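Local coordinates for protein putative adhesin (Komagataella phaffii, PDB 5FX8) that is the N-terminal part of a putative cell-wall adhesin that may mediate cell-cell interaction through salt bridges and hydrogen bonds, at residues 76-80 and 92-96. Sequence-based numbering, arbitrary orientation.
Sequences VQVLS and FTFSD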
ATOM      1  N   VAL C  76      62.917 -26.134  50.596  1.00 28.97           N
ATOM      2  CA  VAL C  76      64.249 -25.691  50.980  1.00 28.80           C
ATOM      3  C   VAL C  76      64.516 -24.316  50.385  1.00 29.69           C
ATOM      4  O   VAL C  76      64.296 -24.095  49.193  1.00 26.76           O
ATOM      5  CB  VAL C  76      65.298 -26.709  50.533  1.00 29.01           C
ATOM      6  CG1 VAL C  76      66.662 -26.281  50.984  1.00 28.68           C
ATOM      7  CG2 VAL C  76      64.940 -28.047  51.086  1.00 28.91           C
ATOM      8  N   GLN C  77      64.991 -23.393  51.215  1.00 29.56           N
ATOM      9  CA  GLN C  77      65.385 -22.080  50.722  1.00 30.10           C
ATOM     10  C   GLN C  77      66.509 -22.206  49.711  1.00 34.65           C
ATOM     11  O   GLN C  77      67.444 -22.991  49.891  1.00 35.99           O
ATOM     12  CB  GLN C  77      65.831 -21.178  51.871  1.00 32.32           C
ATOM     13  CG  GLN C  77      64.696 -20.689  52.729  1.00 36.44           C
ATOM     14  CD  GLN C  77      65.113 -19.666  53.763  1.00 45.73           C
ATOM     15  OE1 GLN C  77      66.304 -19.452  53.997  1.00 53.67           O
ATOM     16  NE2 GLN C  77      64.127 -19.041  54.408  1.00 46.38           N
ATOM     17  N   VAL C  78      66.424 -21.416  48.642  1.00 28.76           N
ATOM     18  CA  VAL C  78      67.402 -21.442  47.564  1.00 30.49           C
ATOM     19  C   VAL C  78      68.019 -20.072  47.341  1.00 33.04           C
ATOM     20  O   VAL C  78      69.242 -19.924  47.335  1.00 33.05           O
ATOM     21  CB  VAL C  78      66.785 -21.981  46.257  1.00 31.77           C
ATOM     22  CG1 VAL C  78      67.820 -21.959  45.138  1.00 29.25           C
ATOM     23  CG2 VAL C  78      66.236 -23.382  46.473  1.00 29.67           C
ATOM     24  N   LEU C  79      67.186 -19.056  47.154  1.00 31.85           N
ATOM     25  CA  LEU C  79      67.669 -17.715  46.878  1.00 29.50           C
ATOM     26  C   LEU C  79      66.554 -16.734  47.180  1.00 26.23           C
ATOM     27  O   LEU C  79      65.397 -17.112  47.358  1.00 23.57           O
ATOM     28  CB  LEU C  79      68.138 -17.582  45.430  1.00 31.25           C
ATOM     29  CG  LEU C  79      67.159 -17.953  44.319  1.00 27.32           C
ATOM     30  CD1 LEU C  79      66.314 -16.789  43.962  1.00 21.93           C
ATOM     31  CD2 LEU C  79      67.947 -18.377  43.135  1.00 28.46           C
ATOM     32  N   SER C  80      66.922 -15.469  47.217  1.00 24.43           N
ATOM     33  CA  SER C  80      65.979 -14.382  47.331  1.00 23.66           C
ATOM     34  C   SER C  80      66.314 -13.360  46.252  1.00 25.73           C
ATOM     35  O   SER C  80      67.436 -13.325  45.751  1.00 25.89           O
ATOM     36  CB  SER C  80      66.033 -13.763  48.708  1.00 22.09           C
ATOM     37  OG  SER C  80      67.278 -13.162  48.888  1.00 25.90           O
ATOM     38  N   PHE C  92      69.734 -11.887  42.032  1.00 24.72           N
ATOM     39  CA  PHE C  92      69.418 -13.124  42.724  1.00 23.21           C
ATOM     40  C   PHE C  92      70.522 -13.375  43.738  1.00 28.13           C
ATOM     41  O   PHE C  92      71.704 -13.275  43.407  1.00 29.40           O
ATOM     42  CB  PHE C  92      69.310 -14.291  41.748  1.00 22.82           C
ATOM     43  CG  PHE C  92      68.246 -14.125  40.699  1.00 23.97           C
ATOM     44  CD1 PHE C  92      68.436 -13.299  39.611  1.00 24.67           C
ATOM     45  CD2 PHE C  92      67.082 -14.834  40.773  1.00 21.21           C
ATOM     46  CE1 PHE C  92      67.465 -13.164  38.651  1.00 21.60           C
ATOM     47  CE2 PHE C  92      66.130 -14.702  39.820  1.00 21.44           C
ATOM     48  CZ  PHE C  92      66.316 -13.864  38.759  1.00 21.84           C
ATOM     49  N   THR C  93      70.143 -13.666  44.972  1.00 29.04           N
ATOM     50  CA  THR C  93      71.098 -13.867  46.052  1.00 29.88           C
ATOM     51  C   THR C  93      70.820 -15.195  46.736  1.00 32.40           C
ATOM     52  O   THR C  93      69.814 -15.337  47.428  1.00 33.30           O
ATOM     53  CB  THR C  93      71.019 -12.727  47.044  1.00 29.84           C
ATOM     54  OG1 THR C  93      71.310 -11.508  46.364  1.00 27.69           O
ATOM     55  CG2 THR C  93      72.001 -12.941  48.147  1.00 30.41           C
ATOM     56  N   PHE C  94      71.718 -16.152  46.570  1.00 37.30           N
ATOM     57  CA  PHE C  94      71.535 -17.456  47.181  1.00 42.77           C
ATOM     58  C   PHE C  94      71.752 -17.398  48.693  1.00 47.63           C
ATOM     59  O   PHE C  94      72.466 -16.536  49.207  1.00 51.36           O
ATOM     60  CB  PHE C  94      72.483 -18.451  46.544  1.00 46.24           C
ATOM     61  CG  PHE C  94      72.216 -18.701  45.098  1.00 40.22           C
ATOM     62  CD1 PHE C  94      72.706 -17.857  44.131  1.00 44.02           C
ATOM     63  CD2 PHE C  94      71.497 -19.804  44.701  1.00 36.68           C
ATOM     64  CE1 PHE C  94      72.463 -18.112  42.795  1.00 40.39           C
ATOM     65  CE2 PHE C  94      71.262 -20.053  43.379  1.00 34.12           C
ATOM     66  CZ  PHE C  94      71.737 -19.215  42.432  1.00 34.49           C
ATOM     67  N   SER C  95      71.144 -18.350  49.403  1.00 51.56           N
ATOM     68  CA  SER C  95      71.017 -18.303  50.871  1.00 64.00           C
ATOM     69  C   SER C  95      71.699 -19.517  51.501  1.00 74.04           C
ATOM     70  O   SER C  95      71.068 -20.362  52.149  1.00 73.88           O
ATOM     71  CB  SER C  95      69.522 -18.226  51.265  1.00 54.94           C
ATOM     72  OG  SER C  95      68.791 -17.291  50.471  1.00 45.71           O
ATOM     73  N   ASP C  96      73.034 -19.601  51.330  1.00 84.36           N
ATOM     74  CA  ASP C  96      73.772 -20.830  51.636  1.00 89.23           C
ATOM     75  C   ASP C  96      75.235 -20.506  51.981  1.00 93.45           C
ATOM     76  O   ASP C  96      76.080 -20.401  51.045  1.00 96.65           O
ATOM     77  CB  ASP C  96      73.734 -21.824  50.502  1.00 91.40           C
ATOM     78  CG  ASP C  96      73.374 -23.193  51.018  1.00 92.18           C
ATOM     79  OD1 ASP C  96      73.097 -23.369  52.204  1.00 94.40           O
ATOM     80  OD2 ASP C  96      73.355 -24.101  50.153  1.00 91.56           O
TER
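Ser80 and Thr93 face each other as an antiparallel hydrogen-bonded pair. Thr93 N donates to Ser80 O at 2.8 Å, with the donor close to the line of the carbonyl. In return Ser80 N donates to Thr93 O at 2.9 Å, from above the carbonyl plane. A third backbone bond, Ser95 N to Val78 O, is longer at 3.2 Å and more bent, with an N-H...O angle of 148°. Between these bonds sits the non-hydrogen-bonded pair Leu79 and Phe94, whose CA atoms are 3.9 Å apart. Two CA-H...O contacts accompany them, Leu79 CA to Thr93 O and Phe94 CA to Val78 O.

Leu79 carries most of the side-chain packing. Its CG sits between the backbone N and the carbonyl carbon (chi1 55°), and its two methyls divide between two rings. Leu79 CD2 lies over one face of the Phe94 ring, 4.1 Å from its centroid, in a CH-pi contact. Leu79 CD1 meets the edge of the Phe92 ring in its plane, 3.8 Å from Phe92 CD2. Val78 CG1 adds a looser apolar contact to Phe94. Outside the hairpin, Phe92 packs edge-to-face with Phe29 and Phe31, and Leu104 of strand 101-114 touches both Val78 and Phe94.

Ser80 and Thr93, both partly exposed, point to the opposite face from Leu79 and Phe94. Ser95 OG makes a weak hydrogen bond to Glu69. In the pairing with neighbouring strand 68-72, Val78 and Leu79 both face Phe70, a classic beta bulge. The contact itself belongs to the antiparallel beta hairpin of strands 77-84 and 89-94, within the first cohesin-like domain.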